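Long-range contacts in A-adding tRNA nucleotidyltransferase (PDB 4WBY), which adds the terminal adenosine to transfer RNAs ending in CC, using ATP and magnesium, to complete their 3' CCA end: residues 163-168 with 203-208; 196-201 with 232-237; 209-214 with 293-298. All blocks are in the same frame, centred on the assembly; numbering follows the deposited sequence.

Contact 1: residues 163-168 with 203-208; sequences DPVRIL and RGRLIN
Asp163 and Arg205 meet tip to tip where helix 203-214 lies beside the start of helix 165-177. The arginine grips the carboxylate end-on: Arg205 NH2 donates to the syn lone pair of Asp163 OD2 at 2.9 Å, while NH1 reaches Asp163 OD1, also at 2.9 Å. Arg205 NH1 meets OD1 from above the carboxylate plane, and the two flat groups are turned 37° against each other. In Asp163, chi1 (-172°) sets CG anti to the backbone N; OD1 also takes a capping bond of 3.3 Å from Val165 N. That N-H and the arginine approach OD1 from opposite faces, so the carboxylate is fixed in rotation as well as position. Arg205 gets there by a bend at chi3 (63°), which swings NE round. Val165 crosses Arg205 at about a right angle and lays CG2 over one face of the guanidinium, 3.5 Å from Arg205 NH1. The same Val165 methyl also packs on Leu206 CD2, at 3.8 Å. One turn on, Leu168 CD1 meets Leu206 CD2 at 4.0 Å, again crosswise, in the buried part of the interface. Asp163 and Arg166 match the EDxxR motif of class II nucleotidyltransferases, whose aspartate and arginine read the incoming base in relatives. Asp163, Arg166 and Arg205 all belong to the ATP site. In this nucleotide-free form the ion pair therefore ties together two site residues, and arriving ATP may have to compete with it or share it.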
loop_
_atom_site.group_PDB
_atom_site.type_symbol
_atom_site.label_atom_id
_atom_site.label_comp_id
_atom_site.label_asym_id
_atom_site.label_seq_id
_atom_site.Cartn_x
_atom_site.Cartn_y
_atom_site.Cartn_z
ATOM N N ASP A 163 -8.689 13.352 -13.657
ATOM C CA ASP A 163 -7.883 13.066 -12.475
ATOM C C ASP A 163 -6.723 12.148 -12.828
ATOM O O ASP A 163 -6.847 10.918 -12.747
ATOM C CB ASP A 163 -8.730 12.435 -11.366
ATOM C CG ASP A 163 -7.961 12.305 -10.062
ATOM O OD1 ASP A 163 -6.781 12.732 -10.020
ATOM O OD2 ASP A 163 -8.532 11.787 -9.079
ATOM N N PRO A 164 -5.585 12.743 -13.215
ATOM C CA PRO A 164 -4.447 11.927 -13.655
ATOM C C PRO A 164 -3.866 11.011 -12.576
ATOM O O PRO A 164 -3.157 10.078 -12.930
ATOM C CB PRO A 164 -3.414 12.976 -14.098
ATOM C CG PRO A 164 -4.224 14.179 -14.477
ATOM C CD PRO A 164 -5.404 14.175 -13.526
ATOM N N VAL A 165 -4.165 11.239 -11.297
ATOM C CA VAL A 165 -3.732 10.294 -10.272
ATOM C C VAL A 165 -4.317 8.904 -10.534
ATOM O O VAL A 165 -3.733 7.889 -10.148
ATOM C CB VAL A 165 -4.116 10.771 -8.867
ATOM C CG1 VAL A 165 -3.510 9.857 -7.812
ATOM C CG2 VAL A 165 -3.621 12.194 -8.666
ATOM N N ARG A 166 -5.449 8.851 -11.224
ATOM C CA ARG A 166 -6.039 7.559 -11.572
ATOM C C ARG A 166 -5.151 6.723 -12.484
ATOM O O ARG A 166 -5.323 5.514 -12.556
ATOM C CB ARG A 166 -7.406 7.748 -12.229
ATOM C CG ARG A 166 -8.454 8.278 -11.277
ATOM C CD ARG A 166 -9.739 8.564 -12.022
ATOM N NE ARG A 166 -10.764 9.083 -11.134
ATOM C CZ ARG A 166 -11.726 9.921 -11.521
ATOM N NH1 ARG A 166 -11.792 10.351 -12.783
ATOM N NH2 ARG A 166 -12.608 10.347 -10.640
ATOM N N ILE A 167 -4.226 7.366 -13.196
ATOM C CA ILE A 167 -3.235 6.632 -13.983
ATOM C C ILE A 167 -2.460 5.673 -13.077
ATOM O O ILE A 167 -2.316 4.482 -13.376
ATOM C CB ILE A 167 -2.250 7.591 -14.687
ATOM C CG1 ILE A 167 -2.981 8.443 -15.736
ATOM C CG2 ILE A 167 -1.062 6.833 -15.300
ATOM C CD1 ILE A 167 -2.170 9.643 -16.212
ATOM N N LEU A 168 -1.949 6.199 -11.969
ATOM C CA LEU A 168 -1.223 5.364 -11.019
ATOM C C LEU A 168 -2.155 4.364 -10.334
ATOM O O LEU A 168 -1.779 3.204 -10.133
ATOM C CB LEU A 168 -0.499 6.226 -9.971
ATOM C CG LEU A 168 0.606 7.164 -10.466
ATOM C CD1 LEU A 168 1.268 7.845 -9.276
ATOM C CD2 LEU A 168 1.639 6.443 -11.321
ATOM N N ARG A 203 0.955 17.317 -7.035
ATOM C CA ARG A 203 2.080 16.537 -6.553
ATOM C C ARG A 203 1.755 15.675 -5.335
ATOM O O ARG A 203 2.072 14.481 -5.294
ATOM C CB ARG A 203 3.227 17.484 -6.209
ATOM C CG ARG A 203 4.473 16.796 -5.744
ATOM C CD ARG A 203 5.367 16.494 -6.916
ATOM N NE ARG A 203 6.586 15.812 -6.508
ATOM C CZ ARG A 203 7.385 15.170 -7.350
ATOM N NH1 ARG A 203 7.086 15.136 -8.641
ATOM N NH2 ARG A 203 8.473 14.563 -6.905
ATOM N N GLY A 204 1.111 16.284 -4.344
ATOM C CA GLY A 204 0.819 15.596 -3.100
ATOM C C GLY A 204 -0.025 14.357 -3.305
ATOM O O GLY A 204 0.187 13.337 -2.654
ATOM N N ARG A 205 -0.978 14.435 -4.225
ATOM C CA ARG A 205 -1.858 13.303 -4.481
ATOM C C ARG A 205 -1.128 12.179 -5.220
ATOM O O ARG A 205 -1.391 11.001 -4.970
ATOM C CB ARG A 205 -3.100 13.762 -5.244
ATOM C CG ARG A 205 -3.981 14.655 -4.386
ATOM C CD ARG A 205 -5.315 14.975 -5.030
ATOM N NE ARG A 205 -6.126 13.782 -5.244
ATOM C CZ ARG A 205 -6.562 13.383 -6.436
ATOM N NH1 ARG A 205 -6.284 14.097 -7.519
ATOM N NH2 ARG A 205 -7.291 12.282 -6.544
ATOM N N LEU A 206 -0.199 12.528 -6.107
ATOM C CA LEU A 206 0.634 11.506 -6.751
ATOM C C LEU A 206 1.497 10.783 -5.723
ATOM O O LEU A 206 1.600 9.557 -5.733
ATOM C CB LEU A 206 1.532 12.116 -7.829
ATOM C CG LEU A 206 0.846 12.673 -9.070
ATOM C CD1 LEU A 206 1.875 13.230 -10.049
ATOM C CD2 LEU A 206 -0.008 11.594 -9.733
ATOM N N ILE A 207 2.123 11.554 -4.839
ATOM C CA ILE A 207 2.987 10.990 -3.809
ATOM C C ILE A 207 2.178 10.064 -2.895
ATOM O O ILE A 207 2.627 8.959 -2.561
ATOM C CB ILE A 207 3.679 12.102 -2.979
ATOM C CG1 ILE A 207 4.958 12.612 -3.671
ATOM C CG2 ILE A 207 4.084 11.590 -1.594
ATOM C CD1 ILE A 207 4.843 12.935 -5.128
ATOM N N ASN A 208 0.973 10.492 -2.520
ATOM C CA ASN A 208 0.127 9.666 -1.666
ATOM C C ASN A 208 -0.203 8.338 -2.326
ATOM O O ASN A 208 -0.273 7.306 -1.665
ATOM C CB ASN A 208 -1.169 10.396 -1.298
ATOM C CG ASN A 208 -0.949 11.509 -0.300
ATOM O OD1 ASN A 208 0.065 11.544 0.398
ATOM N ND2 ASN A 208 -1.912 12.424 -0.217
#

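Contact 2: residues 196-201 with 232-237; sequences GLLKEA and LEEIIE
Leu198 and Lys199 pack on Glu234 in a loop-to-loop contact at the edge of the helical region, bridged by water. Leu198 opens a type I beta turn closing at Ala201, just past the Schellman motif in which Gly196 ends helix 183-194; the partner loop joins helices 219-228 and 243-262. On the buried side Leu198 CD2 lies 3.9 Å from Glu234 CB, and Ile235 CD1 sits a little farther from the same methyl. On the outer side Lys199 crosses Glu234 at about a right angle, its chain bent at chi3 and chi4, with CE 3.5 Å from Glu234 OE1. The charges themselves stay beyond salt-bridge range, Lys199 NZ to Glu234 OE1 being 4.1 Å. Instead, water 2 donates to Glu234 OE1 at 2.7 Å and accepts from Lys199 N at 3.2 Å. An alanine at Glu234 would probably leave this water without its carboxylate mate and open a gap beside Lys199 CE, though the CB contact with Leu198 would remain. The backbone takes part too: water 1 lies 3.0 Å from Leu198 O and 2.9 Å from Glu234 O, and Lys199 NZ gives that same Glu234 O a weak bond of 3.4 Å.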
loop_
_atom_site.group_PDB
_atom_site.type_symbol
_atom_site.label_atom_id
_atom_site.label_comp_id
_atom_site.label_asym_id
_atom_site.label_seq_id
_atom_site.Cartn_x
_atom_site.Cartn_y
_atom_site.Cartn_z
ATOM N N GLY A 196 1.351 14.770 -21.196
ATOM C CA GLY A 196 1.965 15.492 -20.095
ATOM C C GLY A 196 1.057 15.653 -18.894
ATOM O O GLY A 196 1.383 16.388 -17.972
ATOM N N LEU A 197 -0.077 14.964 -18.880
ATOM C CA LEU A 197 -1.071 15.223 -17.846
ATOM C C LEU A 197 -0.633 14.717 -16.479
ATOM O O LEU A 197 -1.050 15.240 -15.449
ATOM C CB LEU A 197 -2.416 14.610 -18.239
ATOM C CG LEU A 197 -2.934 15.069 -19.604
ATOM C CD1 LEU A 197 -4.323 14.519 -19.851
ATOM C CD2 LEU A 197 -2.912 16.594 -19.713
ATOM N N LEU A 198 0.211 13.700 -16.466
ATOM C CA LEU A 198 0.666 13.149 -15.216
ATOM C C LEU A 198 1.679 14.096 -14.599
ATOM O O LEU A 198 1.647 14.378 -13.397
ATOM C CB LEU A 198 1.268 11.763 -15.449
ATOM C CG LEU A 198 1.671 10.914 -14.262
ATOM C CD1 LEU A 198 0.489 10.676 -13.352
ATOM C CD2 LEU A 198 2.291 9.608 -14.753
ATOM N N LYS A 199 2.567 14.613 -15.442
ATOM C CA LYS A 199 3.630 15.490 -14.976
ATOM C C LYS A 199 3.056 16.744 -14.310
ATOM O O LYS A 199 3.655 17.296 -13.389
ATOM C CB LYS A 199 4.551 15.873 -16.139
ATOM C CG LYS A 199 5.689 16.798 -15.762
ATOM C CD LYS A 199 6.622 17.009 -16.941
ATOM C CE LYS A 199 7.335 15.718 -17.306
ATOM N NZ LYS A 199 8.172 15.222 -16.175
ATOM N N GLU A 200 1.875 17.156 -14.753
ATOM C CA GLU A 200 1.247 18.392 -14.287
ATOM C C GLU A 200 0.212 18.205 -13.171
ATOM O O GLU A 200 -0.359 19.181 -12.691
ATOM C CB GLU A 200 0.584 19.103 -15.474
ATOM C CG GLU A 200 1.580 19.584 -16.509
ATOM C CD GLU A 200 0.916 20.065 -17.777
ATOM O OE1 GLU A 200 -0.268 20.465 -17.723
ATOM O OE2 GLU A 200 1.585 20.044 -18.831
ATOM N N ALA A 201 -0.030 16.961 -12.767
ATOM C CA ALA A 201 -1.028 16.637 -11.739
ATOM C C ALA A 201 -0.585 17.094 -10.339
ATOM O O ALA A 201 0.607 17.255 -10.107
ATOM C CB ALA A 201 -1.295 15.142 -11.742
ATOM N N LEU A 232 7.033 6.778 -13.839
ATOM C CA LEU A 232 7.946 7.356 -12.843
ATOM C C LEU A 232 8.810 8.461 -13.448
ATOM O O LEU A 232 9.202 9.405 -12.759
ATOM C CB LEU A 232 8.844 6.286 -12.223
ATOM C CG LEU A 232 8.141 5.312 -11.280
ATOM C CD1 LEU A 232 9.093 4.202 -10.853
ATOM C CD2 LEU A 232 7.572 6.046 -10.064
ATOM N N GLU A 233 9.073 8.352 -14.748
ATOM C CA GLU A 233 9.832 9.364 -15.473
ATOM C C GLU A 233 9.121 10.720 -15.481
ATOM O O GLU A 233 9.757 11.761 -15.660
ATOM C CB GLU A 233 10.092 8.896 -16.911
ATOM C CG GLU A 233 10.992 7.657 -17.012
ATOM C CD GLU A 233 10.236 6.326 -16.995
ATOM O OE1 GLU A 233 9.118 6.240 -16.423
ATOM O OE2 GLU A 233 10.776 5.353 -17.566
ATOM N N GLU A 234 7.804 10.696 -15.276
ATOM C CA GLU A 234 6.990 11.906 -15.241
ATOM C C GLU A 234 6.932 12.534 -13.860
ATOM O O GLU A 234 6.439 13.655 -13.707
ATOM C CB GLU A 234 5.558 11.602 -15.692
ATOM C CG GLU A 234 5.456 11.027 -17.083
ATOM C CD GLU A 234 5.971 11.984 -18.114
ATOM O OE1 GLU A 234 5.339 13.053 -18.286
ATOM O OE2 GLU A 234 7.017 11.681 -18.732
ATOM N N ILE A 235 7.394 11.796 -12.855
ATOM C CA ILE A 235 7.192 12.189 -11.464
ATOM C C ILE A 235 8.499 12.462 -10.726
ATOM O O ILE A 235 8.637 13.473 -10.038
ATOM C CB ILE A 235 6.403 11.105 -10.707
ATOM C CG1 ILE A 235 5.056 10.865 -11.392
ATOM C CG2 ILE A 235 6.184 11.517 -9.250
ATOM C CD1 ILE A 235 4.282 9.704 -10.807
ATOM N N ILE A 236 9.459 11.559 -10.862
ATOM C CA ILE A 236 10.720 11.708 -10.149
ATOM C C ILE A 236 11.760 12.318 -11.074
ATOM O O ILE A 236 12.212 11.676 -12.019
ATOM C CB ILE A 236 11.215 10.356 -9.591
ATOM C CG1 ILE A 236 10.132 9.724 -8.711
ATOM C CG2 ILE A 236 12.520 10.534 -8.807
ATOM C CD1 ILE A 236 10.458 8.321 -8.244
ATOM N N GLU A 237 12.116 13.572 -10.806
ATOM C CA GLU A 237 13.087 14.283 -11.625
ATOM C C GLU A 237 14.398 13.509 -11.709
ATOM O O GLU A 237 14.974 13.135 -10.688
ATOM C CB GLU A 237 13.335 15.684 -11.063
ATOM C CG GLU A 237 13.103 16.796 -12.068
ATOM C CD GLU A 237 13.952 16.637 -13.311
ATOM O OE1 GLU A 237 13.388 16.678 -14.426
ATOM O OE2 GLU A 237 15.183 16.474 -13.173
HETATM O O HOH W 1 4.249 14.345 -11.957
HETATM O O HOH W 2 2.608 12.915 -18.186
HETATM O O HOH W 3 6.492 15.799 -12.186
#

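Contact 3: residues 209-214 with 293-298; sequences EIKLAL and EMSAPS
A Schellman motif closing helix 284-293 brings Met294 and Ser295 against Lys211, Ile210 and Leu214 on the last turns of helix 203-214. Ser295 leaves the helix with a positive phi of 50°, and two residues later Pro297 takes the N-cap position of helix 298-309, so this is a tight corner between consecutive helices. Met294 does most of the touching. Its chain bends at chi2 and again at chi3 (-74°), which sets CE among three side chains of the neighbouring helix. Ile210 crosses it at about a right angle and offers CG2, 3.7 Å from Met294 CE. Leu214 reaches toward it tip to tip, with CD2 at the same 3.7 Å from Met294 CE. Lys211 slides past the methionine in the opposite direction, its CG 3.6 Å from Met294 CE and 3.9 Å from Met294 SD. The aliphatic part of the lysine thus completes the apolar patch, and a bend at chi3 then places its CE 3.3 Å from Met294 O. The ammonium end works through water: water 4 accepts from Lys211 NZ at 3.0 Å, donates to Glu293 O at 2.8 Å, and is hydrogen-bonded to Ser295 OG. One lysine therefore joins the corner twice, by apolar contacts along its chain and through a water at its tip. Trp272 of helix 271-278 touches both Leu214 and Met294, while Phe219 and Tyr226 of helix 219-228 pack on Leu214 and Ile210 respectively. Ile210 also meets Leu168 of helix 165-177, which puts the corner one layer behind the ATP-binding helix.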
loop_
_atom_site.group_PDB
_atom_site.type_symbol
_atom_site.label_atom_id
_atom_site.label_comp_id
_atom_site.label_asym_id
_atom_site.label_seq_id
_atom_site.Cartn_x
_atom_site.Cartn_y
_atom_site.Cartn_z
ATOM N N GLU A 209 -0.392 8.358 -3.640
ATOM C CA GLU A 209 -0.738 7.131 -4.344
ATOM C C GLU A 209 0.476 6.195 -4.426
ATOM O O GLU A 209 0.331 4.975 -4.298
ATOM C CB GLU A 209 -1.305 7.459 -5.732
ATOM C CG GLU A 209 -1.524 6.264 -6.641
ATOM C CD GLU A 209 -2.386 5.164 -6.040
ATOM O OE1 GLU A 209 -3.275 5.436 -5.202
ATOM O OE2 GLU A 209 -2.171 4.003 -6.421
ATOM N N ILE A 210 1.680 6.749 -4.590
ATOM C CA ILE A 210 2.870 5.897 -4.593
ATOM C C ILE A 210 3.055 5.259 -3.212
ATOM O O ILE A 210 3.446 4.090 -3.100
ATOM C CB ILE A 210 4.132 6.672 -5.002
ATOM C CG1 ILE A 210 3.974 7.187 -6.435
ATOM C CG2 ILE A 210 5.368 5.784 -4.902
ATOM C CD1 ILE A 210 5.128 8.071 -6.915
ATOM N N LYS A 211 2.746 6.017 -2.161
ATOM C CA LYS A 211 2.825 5.489 -0.802
ATOM C C LYS A 211 1.850 4.328 -0.618
ATOM O O LYS A 211 2.163 3.364 0.068
ATOM C CB LYS A 211 2.563 6.601 0.229
ATOM C CG LYS A 211 3.680 7.657 0.258
ATOM C CD LYS A 211 3.270 8.931 0.972
ATOM C CE LYS A 211 3.042 8.692 2.448
ATOM N NZ LYS A 211 2.724 9.967 3.148
ATOM N N LEU A 212 0.675 4.406 -1.241
ATOM C CA LEU A 212 -0.266 3.289 -1.175
ATOM C C LEU A 212 0.267 2.077 -1.939
ATOM O O LEU A 212 0.146 0.938 -1.476
ATOM C CB LEU A 212 -1.646 3.694 -1.714
ATOM C CG LEU A 212 -2.401 4.683 -0.819
ATOM C CD1 LEU A 212 -3.744 5.060 -1.430
ATOM C CD2 LEU A 212 -2.605 4.122 0.581
ATOM N N ALA A 213 0.869 2.317 -3.099
ATOM C CA ALA A 213 1.395 1.215 -3.897
ATOM C C ALA A 213 2.484 0.440 -3.158
ATOM O O ALA A 213 2.527 -0.797 -3.228
ATOM C CB ALA A 213 1.923 1.728 -5.229
ATOM N N LEU A 214 3.355 1.145 -2.436
ATOM C CA LEU A 214 4.497 0.462 -1.831
ATOM C C LEU A 214 4.053 -0.440 -0.664
ATOM O O LEU A 214 4.794 -1.325 -0.254
ATOM C CB LEU A 214 5.574 1.468 -1.397
ATOM C CG LEU A 214 5.486 2.368 -0.166
ATOM C CD1 LEU A 214 5.819 1.628 1.139
ATOM C CD2 LEU A 214 6.432 3.556 -0.352
ATOM N N GLU A 293 9.688 14.016 0.850
ATOM C CA GLU A 293 8.398 14.274 0.223
ATOM C C GLU A 293 7.431 13.108 0.449
ATOM O O GLU A 293 6.220 13.292 0.602
ATOM C CB GLU A 293 8.599 14.521 -1.270
ATOM C CG GLU A 293 7.362 14.912 -2.012
ATOM C CD GLU A 293 7.689 15.508 -3.361
ATOM O OE1 GLU A 293 8.711 15.108 -3.963
ATOM O OE2 GLU A 293 6.936 16.390 -3.807
ATOM N N MET A 294 7.987 11.903 0.464
ATOM C CA MET A 294 7.230 10.688 0.727
ATOM C C MET A 294 6.938 10.474 2.217
ATOM O O MET A 294 6.287 9.498 2.579
ATOM C CB MET A 294 7.995 9.471 0.189
ATOM C CG MET A 294 8.070 9.384 -1.343
ATOM S SD MET A 294 6.537 8.787 -2.076
ATOM C CE MET A 294 6.645 7.055 -1.634
ATOM N N SER A 295 7.429 11.376 3.071
ATOM C CA SER A 295 7.355 11.201 4.523
ATOM C C SER A 295 7.872 9.821 4.931
ATOM O O SER A 295 7.283 9.144 5.782
ATOM C CB SER A 295 5.924 11.397 5.036
ATOM O OG SER A 295 5.459 12.714 4.786
ATOM N N ALA A 296 8.973 9.400 4.320
ATOM C CA ALA A 296 9.543 8.094 4.623
ATOM C C ALA A 296 9.930 7.984 6.096
ATOM O O ALA A 296 10.368 8.962 6.706
ATOM C CB ALA A 296 10.751 7.819 3.735
ATOM N N PRO A 297 9.762 6.787 6.674
ATOM C CA PRO A 297 10.222 6.551 8.048
ATOM C C PRO A 297 11.701 6.865 8.227
ATOM O O PRO A 297 12.481 6.796 7.265
ATOM C CB PRO A 297 9.976 5.052 8.252
ATOM C CG PRO A 297 8.858 4.723 7.317
ATOM C CD PRO A 297 9.035 5.627 6.122
ATOM N N SER A 298 12.075 7.199 9.456
ATOM C CA SER A 298 13.460 7.450 9.803
ATOM C C SER A 298 14.382 6.335 9.329
ATOM O O SER A 298 15.437 6.608 8.759
ATOM C CB SER A 298 13.596 7.626 11.310
ATOM O OG SER A 298 14.952 7.508 11.693
HETATM O O HOH W 4 4.177 12.403 2.272
#

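How the contacts relate
All three contacts lie among the helices between residues 159 and 309 of this chain, the C-terminal, nucleotidyltransferase part of a longer protein, and helix 203-214 runs through the group: its first half serves contact 1, its second half contact 3. Contact 1 is about 9 Å from contact 2 and 13 Å from contact 3, centre to centre, while contacts 2 and 3 are about 17 Å apart. Along the chain contact 2 alternates with both others, whereas contact 1 closes before contact 3 opens. Arg203 links them, its NE in a salt bridge with Glu293 and its NH1 probably hydrogen-bonded to Ile235 O. Through Arg203, two positions before ATP-site Arg205, contact 1 is tied to both other contacts.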